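Local coordinates for protein tripeptidase (Staphylococcus aureus subsp. aureus, PDB 3RZA) that probably hydrolyses tripeptides as a zinc-dependent peptidase of the M20 type, at residues Ser233-Gly238 against Val282-Asp287; Ala179-Ala184 against Asn316-Lys321; Gln324-Asn329 against Ala381-Glu386. All blocks are in the same frame, centred on the assembly; numbering follows the deposited sequence. Where two conformers were deposited one is given.

In the fold
Interaction 1 stands apart, its centre about 36 Å from that of interaction 2 and about 43 Å from that of interaction 3. It lies in the two-helix, antiparallel-sheet part of the chain that matches the lid or dimerisation domain of M20 peptidases, half buried, with a histidine and a lysine toward solvent and two selenomethionines inside. Interactions 2 and 3 belong to the metal-binding half and share helix 318-329, their centres about 13 Å apart. Interaction 2 seats the start of that helix against strand 181-184 in a buried, largely apolar core with one hydroxyl bond; interaction 3 joins its end to helix 374-393 through amide, hydroxyl and carboxylate groups, reaching the surface at Asn329.

Interaction 1 (Ser233-Gly238 against Val282-Asp287); sequences SRMKLG and VKHMTD
The backbone N of Lys236 donates to NE2 of His284 over 3.1 Å, nearly straight at 175° and in the plane of the imidazole. With NE2 accepting, the ring is probably neutral, its proton on ND1. His284 gets there with CG anti to its own N (chi1 167°), which carries the ring out from helix 275-295 to the chain that has just left helix 224-234. The tightly enclosed part is the buried pair of selenomethionines. Met235 and Met285 cross at about a right angle, SE of Met235 lying 3.8 Å from CG of Met285, and the bend at Met235 chi3 (-81°) sets its CE 3.5 Å from Met285 O. CD2 of Leu237 touches CE of Met285 more lightly, at 4.2 Å, and Leu237 also packs on Asn226 of the second subunit. The solvent side belongs to the exposed Lys236: its CG rests 3.7 Å from His284 NE2, then the chain bends so that NZ stands over one face of the ring, 4.5 Å from ND1, without a bond across the contact. The guanidinium of Arg234 reaches Glu295 in a salt bridge. In the fold, helices 224-234 and 275-295 accompany an antiparallel sheet, as in the lid domain of M20 peptidases: Met285 rests on Ile204 of strand 194-209, and Leu237 on Ala246 and Ile248 of strand 244-253.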
ATOM      1  N   SER A 233     -12.528   0.809  13.305  1.00 22.05           N
ATOM      2  CA  SER A 233     -13.523   1.713  13.939  0.50 23.07           C
ATOM      3  C   SER A 233     -14.133   1.134  15.223  1.00 22.91           C
ATOM      4  O   SER A 233     -14.528   1.879  16.115  1.00 21.07           O
ATOM      5  CB  SER A 233     -14.647   2.081  12.953  0.50 25.20           C
ATOM      6  OG  SER A 233     -15.751   2.699  13.617  0.50 22.34           O
ATOM      7  N   ARG A 234     -14.211  -0.201  15.312  1.00 22.94           N
ATOM      8  CA  ARG A 234     -14.719  -0.879  16.521  1.00 24.29           C
ATOM      9  C   ARG A 234     -13.706  -0.963  17.680  1.00 23.46           C
ATOM     10  O   ARG A 234     -14.091  -1.275  18.780  1.00 23.01           O
ATOM     11  CB  ARG A 234     -15.177  -2.302  16.184  1.00 24.34           C
ATOM     12  CG  ARG A 234     -16.277  -2.379  15.167  1.00 26.23           C
ATOM     13  CD  ARG A 234     -16.599  -3.818  14.853  1.00 27.89           C
ATOM     14  NE  ARG A 234     -17.614  -3.935  13.803  1.00 30.37           N
ATOM     15  CZ  ARG A 234     -18.367  -5.020  13.559  1.00 32.70           C
ATOM     16  NH1 ARG A 234     -18.210  -6.152  14.247  1.00 32.10           N
ATOM     17  NH2 ARG A 234     -19.278  -4.978  12.586  1.00 31.57           N
HETATM   18  N   MSE A 235     -12.428  -0.662  17.413  1.00 23.76           N
HETATM   19  CA  MSE A 235     -11.289  -1.070  18.231  1.00 22.44           C
HETATM   20  C   MSE A 235     -10.936   0.068  19.147  1.00 21.60           C
HETATM   21  O   MSE A 235     -11.081   1.214  18.758  1.00 24.28           O
HETATM   22  CB  MSE A 235     -10.098  -1.355  17.280  1.00 21.22           C
HETATM   23  CG  MSE A 235      -9.081  -2.264  17.803  1.00 19.67           C
HETATM   24 SE   MSE A 235      -7.934  -2.885  16.395  0.75 13.73          SE
HETATM   25  CE  MSE A 235      -9.089  -4.323  15.666  1.00 14.79           C
ATOM     26  N   LYS A 236     -10.483  -0.239  20.359  1.00 21.73           N
ATOM     27  CA  LYS A 236      -9.834   0.738  21.245  1.00 20.95           C
ATOM     28  C   LYS A 236      -8.409   0.933  20.730  1.00 20.72           C
ATOM     29  O   LYS A 236      -7.664  -0.045  20.534  1.00 19.95           O
ATOM     30  CB  LYS A 236      -9.799   0.244  22.691  1.00 22.88           C
ATOM     31  CG  LYS A 236     -11.187  -0.024  23.334  1.00 24.43           C
ATOM     32  CD  LYS A 236     -11.091  -0.188  24.894  1.00 31.49           C
ATOM     33  CE  LYS A 236     -11.862  -1.432  25.506  1.00 37.31           C
ATOM     34  NZ  LYS A 236     -10.912  -2.543  26.007  1.00 39.14           N
ATOM     35  N   LEU A 237      -8.058   2.175  20.439  1.00 20.25           N
ATOM     36  CA  LEU A 237      -6.783   2.517  19.805  1.00 19.39           C
ATOM     37  C   LEU A 237      -6.339   3.865  20.332  1.00 20.14           C
ATOM     38  O   LEU A 237      -7.121   4.568  20.962  1.00 20.31           O
ATOM     39  CB  LEU A 237      -6.961   2.602  18.285  1.00 19.60           C
ATOM     40  CG  LEU A 237      -7.135   1.316  17.501  1.00 15.97           C
ATOM     41  CD1 LEU A 237      -7.498   1.616  16.050  1.00 18.98           C
ATOM     42  CD2 LEU A 237      -5.894   0.467  17.555  1.00 16.15           C
ATOM     43  N   GLY A 238      -5.088   4.229  20.051  1.00 19.52           N
ATOM     44  CA  GLY A 238      -4.512   5.485  20.522  1.00 18.07           C
ATOM     45  C   GLY A 238      -4.180   5.332  21.993  1.00 18.27           C
ATOM     46  O   GLY A 238      -3.610   4.319  22.388  1.00 15.28           O
ATOM     47  N   VAL A 282      -4.278  -6.742  23.262  1.00 17.76           N
ATOM     48  CA  VAL A 282      -3.949  -7.568  22.086  1.00 19.44           C
ATOM     49  C   VAL A 282      -5.027  -8.645  21.821  1.00 19.74           C
ATOM     50  O   VAL A 282      -5.370  -8.917  20.661  1.00 18.98           O
ATOM     51  CB  VAL A 282      -2.531  -8.185  22.214  1.00 20.53           C
ATOM     52  CG1 VAL A 282      -2.291  -9.241  21.138  1.00 16.61           C
ATOM     53  CG2 VAL A 282      -1.486  -7.066  22.125  1.00 15.65           C
ATOM     54  N   LYS A 283      -5.600  -9.204  22.885  1.00 20.72           N
ATOM     55  CA  LYS A 283      -6.749 -10.103  22.734  1.00 22.19           C
ATOM     56  C   LYS A 283      -7.935  -9.344  22.144  1.00 22.36           C
ATOM     57  O   LYS A 283      -8.604  -9.848  21.229  1.00 22.61           O
ATOM     58  CB  LYS A 283      -7.152 -10.740  24.074  1.00 21.55           C
ATOM     59  CG  LYS A 283      -8.198 -11.888  23.945  1.00 29.98           C
ATOM     60  CD  LYS A 283      -8.892 -12.177  25.293  1.00 33.65           C
ATOM     61  CE  LYS A 283      -9.861 -13.386  25.252  1.00 35.28           C
ATOM     62  NZ  LYS A 283     -10.334 -13.765  23.911  1.00 25.54           N
ATOM     63  N   HIS A 284      -8.205  -8.156  22.688  1.00 21.64           N
ATOM     64  CA  HIS A 284      -9.271  -7.277  22.172  1.00 22.35           C
ATOM     65  C   HIS A 284      -9.151  -6.992  20.661  1.00 19.48           C
ATOM     66  O   HIS A 284     -10.141  -7.132  19.934  1.00 19.63           O
ATOM     67  CB  HIS A 284      -9.315  -5.964  22.970  1.00 23.57           C
ATOM     68  CG  HIS A 284     -10.145  -4.901  22.341  1.00 18.59           C
ATOM     69  ND1 HIS A 284     -11.511  -4.995  22.248  1.00 17.94           N
ATOM     70  CD2 HIS A 284      -9.809  -3.710  21.787  1.00 21.09           C
ATOM     71  CE1 HIS A 284     -11.990  -3.912  21.659  1.00 20.39           C
ATOM     72  NE2 HIS A 284     -10.979  -3.116  21.369  1.00 16.63           N
HETATM   73  N   MSE A 285      -7.936  -6.641  20.214  1.00 19.82           N
HETATM   74  CA  MSE A 285      -7.659  -6.326  18.792  1.00 18.90           C
HETATM   75  C   MSE A 285      -7.827  -7.586  17.914  1.00 18.13           C
HETATM   76  O   MSE A 285      -8.518  -7.561  16.907  1.00 18.45           O
HETATM   77  CB  MSE A 285      -6.244  -5.769  18.629  1.00 16.79           C
HETATM   78  CG  MSE A 285      -6.018  -4.413  19.284  1.00 16.14           C
HETATM   79 SE   MSE A 285      -4.128  -3.945  19.466  0.75 13.36          SE
HETATM   80  CE  MSE A 285      -3.903  -3.262  17.694  1.00 15.72           C
ATOM     81  N   THR A 286      -7.216  -8.682  18.341  1.00 19.89           N
ATOM     82  CA  THR A 286      -7.406 -10.009  17.723  1.00 16.92           C
ATOM     83  C   THR A 286      -8.885 -10.386  17.585  1.00 17.71           C
ATOM     84  O   THR A 286      -9.369 -10.648  16.463  1.00 18.70           O
ATOM     85  CB  THR A 286      -6.684 -11.083  18.559  1.00 16.88           C
ATOM     86  OG1 THR A 286      -5.305 -10.728  18.667  1.00 16.19           O
ATOM     87  CG2 THR A 286      -6.852 -12.506  17.951  1.00 11.95           C
ATOM     88  N   ASP A 287      -9.609 -10.350  18.693  1.00 17.77           N
ATOM     89  CA  ASP A 287     -11.049 -10.696  18.680  1.00 21.74           C
ATOM     90  C   ASP A 287     -11.887  -9.808  17.768  1.00 22.73           C
ATOM     91  O   ASP A 287     -12.755 -10.322  17.056  1.00 22.80           O
ATOM     92  CB  ASP A 287     -11.656 -10.679  20.095  1.00 24.53           C
ATOM     93  CG  ASP A 287     -11.148 -11.830  20.985  1.00 29.77           C
ATOM     94  OD1 ASP A 287     -10.601 -12.824  20.469  1.00 37.17           O
ATOM     95  OD2 ASP A 287     -11.308 -11.737  22.215  1.00 33.30           O
TER

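Interaction 2 (Ala179-Ala184 against Asn316-Lys321); sequences ADFGYA and NEAVVK
Phe181 and Val319 meet through first torsions that place CG of Phe181 (chi1 51°) and CG1 of Val319 (chi1 65°) between the backbone N and the carbonyl carbon, which leaves CG2 of Val319 anti to N, where it meets Gly182 and Tyr183. This is helix-on-sheet packing in the metal-binding domain of an M20-type peptidase, with the first turn of helix 318-329 laid on strand 181-184 of the mixed sheet. CB of Phe181 lies 3.8 Å from CB of Val319, and the two side chains slide past each other in opposite directions, with Val319 CA over one face of the phenyl ring. Ala318 adds its methyl, CB standing 4.3 Å from Phe181 CE2. Val319 CG2 fits into the angle between strand and tyrosine, 3.5 Å from Gly182 O and 3.5 Å from Tyr183 CE1. The strand itself lies between strands 93-98 and 355-359, and Val356 touches both Tyr183 and Val319, so the contact is well buried; the tyrosine side chain is still about 13 Å from the zinc. One polar link reaches the helix: Tyr183 OH donates to Val319 O at 2.7 Å, in the carbonyl plane and on a lone pair, with a C=O...donor angle of 122°.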
ATOM      1  N   ALA A 179      27.032  -9.078  37.709  1.00 27.73           N
ATOM      2  CA  ALA A 179      26.691  -7.776  38.291  1.00 27.71           C
ATOM      3  C   ALA A 179      25.493  -7.916  39.217  1.00 26.50           C
ATOM      4  O   ALA A 179      24.613  -8.729  38.963  1.00 27.01           O
ATOM      5  CB  ALA A 179      26.382  -6.771  37.183  1.00 26.33           C
ATOM      6  N   ASP A 180      25.480  -7.118  40.284  1.00 25.61           N
ATOM      7  CA  ASP A 180      24.318  -6.977  41.189  1.00 24.31           C
ATOM      8  C   ASP A 180      23.230  -6.046  40.624  1.00 22.01           C
ATOM      9  O   ASP A 180      22.058  -6.232  40.906  1.00 21.60           O
ATOM     10  CB  ASP A 180      24.770  -6.439  42.544  1.00 24.45           C
ATOM     11  CG  ASP A 180      25.708  -7.405  43.278  1.00 29.99           C
ATOM     12  OD1 ASP A 180      25.302  -8.560  43.515  1.00 35.09           O
ATOM     13  OD2 ASP A 180      26.845  -7.010  43.605  1.00 30.44           O
ATOM     14  N   PHE A 181      23.639  -5.016  39.888  1.00 22.23           N
ATOM     15  CA  PHE A 181      22.707  -4.097  39.210  1.00 18.85           C
ATOM     16  C   PHE A 181      23.459  -3.274  38.177  1.00 19.48           C
ATOM     17  O   PHE A 181      24.700  -3.327  38.103  1.00 17.19           O
ATOM     18  CB  PHE A 181      21.993  -3.168  40.222  1.00 18.13           C
ATOM     19  CG  PHE A 181      22.929  -2.450  41.178  1.00 21.32           C
ATOM     20  CD1 PHE A 181      23.606  -1.272  40.787  1.00 19.80           C
ATOM     21  CD2 PHE A 181      23.125  -2.930  42.472  1.00 22.94           C
ATOM     22  CE1 PHE A 181      24.469  -0.614  41.667  1.00 23.40           C
ATOM     23  CE2 PHE A 181      23.977  -2.261  43.362  1.00 25.23           C
ATOM     24  CZ  PHE A 181      24.665  -1.110  42.949  1.00 23.19           C
ATOM     25  N   GLY A 182      22.726  -2.512  37.372  1.00 18.68           N
ATOM     26  CA  GLY A 182      23.371  -1.602  36.459  1.00 18.51           C
ATOM     27  C   GLY A 182      22.525  -0.697  35.630  1.00 17.42           C
ATOM     28  O   GLY A 182      21.373  -0.465  35.936  1.00 18.97           O
ATOM     29  N   TYR A 183      23.161  -0.106  34.620  1.00 16.79           N
ATOM     30  CA  TYR A 183      22.640   1.058  33.941  1.00 17.71           C
ATOM     31  C   TYR A 183      22.810   0.939  32.451  1.00 18.26           C
ATOM     32  O   TYR A 183      23.934   0.736  31.980  1.00 22.39           O
ATOM     33  CB  TYR A 183      23.362   2.305  34.424  1.00 16.01           C
ATOM     34  CG  TYR A 183      23.204   2.494  35.902  1.00 17.63           C
ATOM     35  CD1 TYR A 183      22.018   3.016  36.429  1.00 13.28           C
ATOM     36  CD2 TYR A 183      24.200   2.052  36.794  1.00 12.93           C
ATOM     37  CE1 TYR A 183      21.851   3.158  37.810  1.00 17.97           C
ATOM     38  CE2 TYR A 183      24.037   2.182  38.171  1.00 15.81           C
ATOM     39  CZ  TYR A 183      22.865   2.741  38.676  1.00 14.06           C
ATOM     40  OH  TYR A 183      22.695   2.843  40.052  1.00 17.49           O
ATOM     41  N   ALA A 184      21.711   1.070  31.709  1.00 16.06           N
ATOM     42  CA  ALA A 184      21.772   1.293  30.258  1.00 14.99           C
ATOM     43  C   ALA A 184      21.895   2.791  30.009  1.00 16.85           C
ATOM     44  O   ALA A 184      21.027   3.546  30.407  1.00 17.55           O
ATOM     45  CB  ALA A 184      20.554   0.714  29.587  1.00 13.07           C
ATOM     46  N   ASN A 316      12.824   2.460  45.837  1.00 26.18           N
ATOM     47  CA  ASN A 316      13.741   2.338  46.983  1.00 27.17           C
ATOM     48  C   ASN A 316      14.949   1.419  46.748  1.00 25.74           C
ATOM     49  O   ASN A 316      15.786   1.282  47.645  1.00 24.15           O
ATOM     50  CB  ASN A 316      12.969   1.855  48.219  1.00 28.80           C
ATOM     51  CG  ASN A 316      11.738   2.682  48.487  1.00 30.56           C
ATOM     52  OD1 ASN A 316      10.625   2.165  48.473  1.00 33.39           O
ATOM     53  ND2 ASN A 316      11.923   3.990  48.666  1.00 31.67           N
ATOM     54  N   GLU A 317      15.037   0.796  45.565  1.00 22.66           N
ATOM     55  CA  GLU A 317      16.151  -0.088  45.231  1.00 23.40           C
ATOM     56  C   GLU A 317      17.437   0.692  45.107  1.00 22.30           C
ATOM     57  O   GLU A 317      17.413   1.844  44.661  1.00 19.43           O
ATOM     58  CB  GLU A 317      15.916  -0.820  43.906  1.00 24.81           C
ATOM     59  CG  GLU A 317      14.953  -1.986  44.006  1.00 30.79           C
ATOM     60  CD  GLU A 317      15.567  -3.226  44.663  1.00 37.45           C
ATOM     61  OE1 GLU A 317      16.610  -3.738  44.177  1.00 39.12           O
ATOM     62  OE2 GLU A 317      14.979  -3.695  45.653  1.00 38.72           O
ATOM     63  N   ALA A 318      18.544   0.059  45.536  1.00 19.68           N
ATOM     64  CA  ALA A 318      19.901   0.631  45.464  1.00 21.42           C
ATOM     65  C   ALA A 318      20.229   1.240  44.108  1.00 19.81           C
ATOM     66  O   ALA A 318      20.772   2.345  44.039  1.00 21.32           O
ATOM     67  CB  ALA A 318      20.954  -0.442  45.811  1.00 18.54           C
ATOM     68  N   VAL A 319      19.896   0.510  43.035  1.00 18.97           N
ATOM     69  CA  VAL A 319      20.168   0.971  41.670  1.00 17.08           C
ATOM     70  C   VAL A 319      19.511   2.324  41.322  1.00 17.72           C
ATOM     71  O   VAL A 319      20.123   3.147  40.627  1.00 18.71           O
ATOM     72  CB  VAL A 319      19.810  -0.116  40.602  1.00 17.62           C
ATOM     73  CG1 VAL A 319      18.297  -0.418  40.565  1.00 15.80           C
ATOM     74  CG2 VAL A 319      20.325   0.289  39.239  1.00 13.07           C
ATOM     75  N   VAL A 320      18.296   2.556  41.821  1.00 16.64           N
ATOM     76  CA  VAL A 320      17.580   3.818  41.585  1.00 15.72           C
ATOM     77  C   VAL A 320      18.159   4.936  42.442  1.00 16.95           C
ATOM     78  O   VAL A 320      18.422   6.031  41.952  1.00 15.52           O
ATOM     79  CB  VAL A 320      16.066   3.685  41.885  1.00 19.15           C
ATOM     80  CG1 VAL A 320      15.350   5.004  41.623  1.00 17.34           C
ATOM     81  CG2 VAL A 320      15.422   2.540  41.074  1.00 19.58           C
ATOM     82  N   LYS A 321      18.366   4.648  43.723  1.00 18.95           N
ATOM     83  CA  LYS A 321      18.901   5.632  44.677  1.00 20.45           C
ATOM     84  C   LYS A 321      20.312   6.125  44.331  1.00 19.73           C
ATOM     85  O   LYS A 321      20.596   7.311  44.441  1.00 19.10           O
ATOM     86  CB  LYS A 321      18.871   5.066  46.108  1.00 23.43           C
ATOM     87  CG  LYS A 321      17.428   4.821  46.655  1.00 31.41           C
ATOM     88  CD  LYS A 321      16.798   6.129  47.170  1.00 42.23           C
ATOM     89  CE  LYS A 321      15.257   6.184  47.040  1.00 46.19           C
ATOM     90  NZ  LYS A 321      14.753   6.737  45.720  1.00 49.49           N
TER

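Interaction 3 (Gln324-Asn329 against Ala381-Glu386); sequences QESARN and ASQVLE
Ser326 OG is gripped from two helices: it accepts from Gln383 NE2 at 3.1 Å, while it is also bonded to Ala323 O in its own helix, with a weak further bond to Ile322 O. The amide of Gln383 comes at it with an N-H...O angle of 149°, the hydroxyl tilted a little from the amide plane. Gln383 starts with CG anti to N and runs extended past the serine, its CG 3.3 Å from Ser326 OG, to bring NE2 within 4.0 Å of Ala327 CB. Glu386 works the other end of the contact. Its CG lies 3.9 Å from Ser326 CA, and a bend at chi2 swings the carboxylate to Asn329, where ND2 donates to OE2 at 2.9 Å. ND2 meets OE2 on the anti side, well out of the carboxylate plane though close to that of its own amide, the two planes standing 79° apart. The axes of segments 324-329 and 381-386 come within 9.0 Å and run at 127°, with Ser326 also touching Ile387 and Ile390. The chemistry is that of a polar seam between two helices: the buried hydroxyl is satisfied by neutral groups, and the charge of Glu386 is kept toward the outer edge, where Asn329 probably steadies it.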
ATOM      1  N   GLN A 324      19.927   8.547  41.298  1.00 15.58           N
ATOM      2  CA  GLN A 324      19.415   9.812  41.782  1.00 17.36           C
ATOM      3  C   GLN A 324      20.471  10.588  42.598  1.00 16.40           C
ATOM      4  O   GLN A 324      20.605  11.795  42.427  1.00 14.06           O
ATOM      5  CB  GLN A 324      18.136   9.615  42.611  1.00 17.86           C
ATOM      6  CG  GLN A 324      16.921   9.183  41.817  1.00 13.46           C
ATOM      7  CD  GLN A 324      15.730   9.056  42.721  1.00 17.70           C
ATOM      8  OE1 GLN A 324      15.678   8.150  43.544  1.00 18.98           O
ATOM      9  NE2 GLN A 324      14.805  10.013  42.643  1.00 15.91           N
ATOM     10  N   GLU A 325      21.217   9.890  43.460  1.00 19.41           N
ATOM     11  CA  GLU A 325      22.316  10.525  44.249  1.00 18.55           C
ATOM     12  C   GLU A 325      23.385  11.153  43.337  1.00 17.72           C
ATOM     13  O   GLU A 325      23.767  12.323  43.538  1.00 16.26           O
ATOM     14  CB  GLU A 325      22.973   9.516  45.201  1.00 19.31           C
ATOM     15  CG  GLU A 325      24.042  10.130  46.175  1.00 26.28           C
ATOM     16  CD  GLU A 325      24.741   9.084  47.070  1.00 31.67           C
ATOM     17  OE1 GLU A 325      24.247   7.945  47.188  1.00 33.27           O
ATOM     18  OE2 GLU A 325      25.801   9.416  47.644  1.00 39.04           O
ATOM     19  N   SER A 326      23.830  10.389  42.333  1.00 20.15           N
ATOM     20  CA  SER A 326      24.815  10.877  41.320  1.00 17.53           C
ATOM     21  C   SER A 326      24.306  12.140  40.594  1.00 18.34           C
ATOM     22  O   SER A 326      25.051  13.107  40.420  1.00 16.79           O
ATOM     23  CB  SER A 326      25.181   9.776  40.322  1.00 16.91           C
ATOM     24  OG  SER A 326      24.130   9.474  39.374  1.00 21.86           O
ATOM     25  N   ALA A 327      23.022  12.143  40.261  1.00 18.17           N
ATOM     26  CA  ALA A 327      22.373  13.290  39.652  1.00 19.20           C
ATOM     27  C   ALA A 327      22.337  14.523  40.602  1.00 19.03           C
ATOM     28  O   ALA A 327      22.725  15.623  40.196  1.00 19.80           O
ATOM     29  CB  ALA A 327      20.917  12.904  39.129  1.00 12.99           C
ATOM     30  N   ARG A 328      21.922  14.324  41.851  1.00 21.03           N
ATOM     31  CA  ARG A 328      21.933  15.411  42.858  1.00 21.32           C
ATOM     32  C   ARG A 328      23.319  15.965  43.148  1.00 20.83           C
ATOM     33  O   ARG A 328      23.494  17.200  43.231  1.00 19.64           O
ATOM     34  CB  ARG A 328      21.301  14.973  44.175  1.00 22.26           C
ATOM     35  CG  ARG A 328      19.791  14.869  44.136  1.00 27.71           C
ATOM     36  CD  ARG A 328      19.214  14.769  45.530  1.00 33.36           C
ATOM     37  NE  ARG A 328      19.663  13.537  46.187  1.00 43.68           N
ATOM     38  CZ  ARG A 328      19.076  12.326  46.110  1.00 43.07           C
ATOM     39  NH1 ARG A 328      17.926  12.108  45.420  1.00 40.15           N
ATOM     40  NH2 ARG A 328      19.646  11.309  46.753  1.00 41.60           N
ATOM     41  N   ASN A 329      24.307  15.080  43.259  1.00 18.83           N
ATOM     42  CA  ASN A 329      25.716  15.510  43.429  1.00 21.79           C
ATOM     43  C   ASN A 329      26.237  16.426  42.299  1.00 21.19           C
ATOM     44  O   ASN A 329      26.990  17.347  42.567  1.00 23.56           O
ATOM     45  CB  ASN A 329      26.659  14.315  43.570  1.00 20.96           C
ATOM     46  CG  ASN A 329      26.481  13.554  44.878  1.00 23.45           C
ATOM     47  OD1 ASN A 329      25.675  13.916  45.724  1.00 24.38           O
ATOM     48  ND2 ASN A 329      27.231  12.469  45.024  1.00 19.12           N
ATOM     49  N   ALA A 381      29.282  11.855  31.264  1.00 16.51           N
ATOM     50  CA  ALA A 381      30.589  11.309  31.670  1.00 14.75           C
ATOM     51  C   ALA A 381      30.885  11.559  33.159  1.00 16.82           C
ATOM     52  O   ALA A 381      31.312  10.644  33.872  1.00 17.15           O
ATOM     53  CB  ALA A 381      31.705  11.893  30.795  1.00 17.26           C
ATOM     54  N   SER A 382      30.603  12.770  33.639  1.00 16.60           N
ATOM     55  CA  SER A 382      30.736  13.074  35.083  1.00 18.04           C
ATOM     56  C   SER A 382      29.778  12.234  35.942  1.00 18.58           C
ATOM     57  O   SER A 382      30.172  11.782  37.018  1.00 14.64           O
ATOM     58  CB  SER A 382      30.516  14.557  35.337  1.00 17.82           C
ATOM     59  OG  SER A 382      31.480  15.296  34.617  1.00 21.95           O
ATOM     60  N   GLN A 383      28.551  11.987  35.434  1.00 18.38           N
ATOM     61  CA  GLN A 383      27.564  11.174  36.158  1.00 16.28           C
ATOM     62  C   GLN A 383      27.964   9.704  36.237  1.00 15.93           C
ATOM     63  O   GLN A 383      27.892   9.125  37.293  1.00 18.41           O
ATOM     64  CB  GLN A 383      26.175  11.266  35.543  1.00 15.83           C
ATOM     65  CG  GLN A 383      25.066  10.791  36.511  1.00 16.68           C
ATOM     66  CD  GLN A 383      23.743  10.552  35.861  1.00 17.19           C
ATOM     67  OE1 GLN A 383      23.599  10.616  34.624  1.00 13.76           O
ATOM     68  NE2 GLN A 383      22.739  10.258  36.696  1.00 17.49           N
ATOM     69  N   VAL A 384      28.362   9.111  35.118  1.00 16.84           N
ATOM     70  CA  VAL A 384      28.852   7.722  35.124  1.00 16.06           C
ATOM     71  C   VAL A 384      30.043   7.561  36.108  1.00 18.31           C
ATOM     72  O   VAL A 384      30.087   6.572  36.867  1.00 18.76           O
ATOM     73  CB  VAL A 384      29.276   7.235  33.729  1.00 16.66           C
ATOM     74  CG1 VAL A 384      29.820   5.811  33.804  1.00 16.31           C
ATOM     75  CG2 VAL A 384      28.100   7.318  32.714  1.00 16.55           C
ATOM     76  N   LEU A 385      30.971   8.536  36.117  1.00 15.66           N
ATOM     77  CA  LEU A 385      32.079   8.528  37.073  1.00 18.14           C
ATOM     78  C   LEU A 385      31.575   8.592  38.541  1.00 18.15           C
ATOM     79  O   LEU A 385      32.097   7.895  39.406  1.00 18.28           O
ATOM     80  CB  LEU A 385      33.064   9.681  36.800  1.00 18.03           C
ATOM     81  CG  LEU A 385      34.231   9.813  37.801  1.00 19.97           C
ATOM     82  CD1 LEU A 385      35.032   8.491  37.862  1.00 23.30           C
ATOM     83  CD2 LEU A 385      35.105  10.974  37.437  1.00 16.15           C
ATOM     84  N   GLU A 386      30.585   9.451  38.795  1.00 25.67           N
ATOM     85  CA  GLU A 386      30.040   9.630  40.129  1.00 24.46           C
ATOM     86  C   GLU A 386      29.340   8.364  40.620  1.00 22.07           C
ATOM     87  O   GLU A 386      29.505   7.986  41.779  1.00 23.49           O
ATOM     88  CB  GLU A 386      29.082  10.815  40.138  1.00 25.74           C
ATOM     89  CG  GLU A 386      28.653  11.286  41.496  1.00 32.27           C
ATOM     90  CD  GLU A 386      29.783  11.841  42.352  1.00 35.91           C
ATOM     91  OE1 GLU A 386      30.810  12.308  41.812  1.00 43.47           O
ATOM     92  OE2 GLU A 386      29.627  11.811  43.579  1.00 42.42           O
TER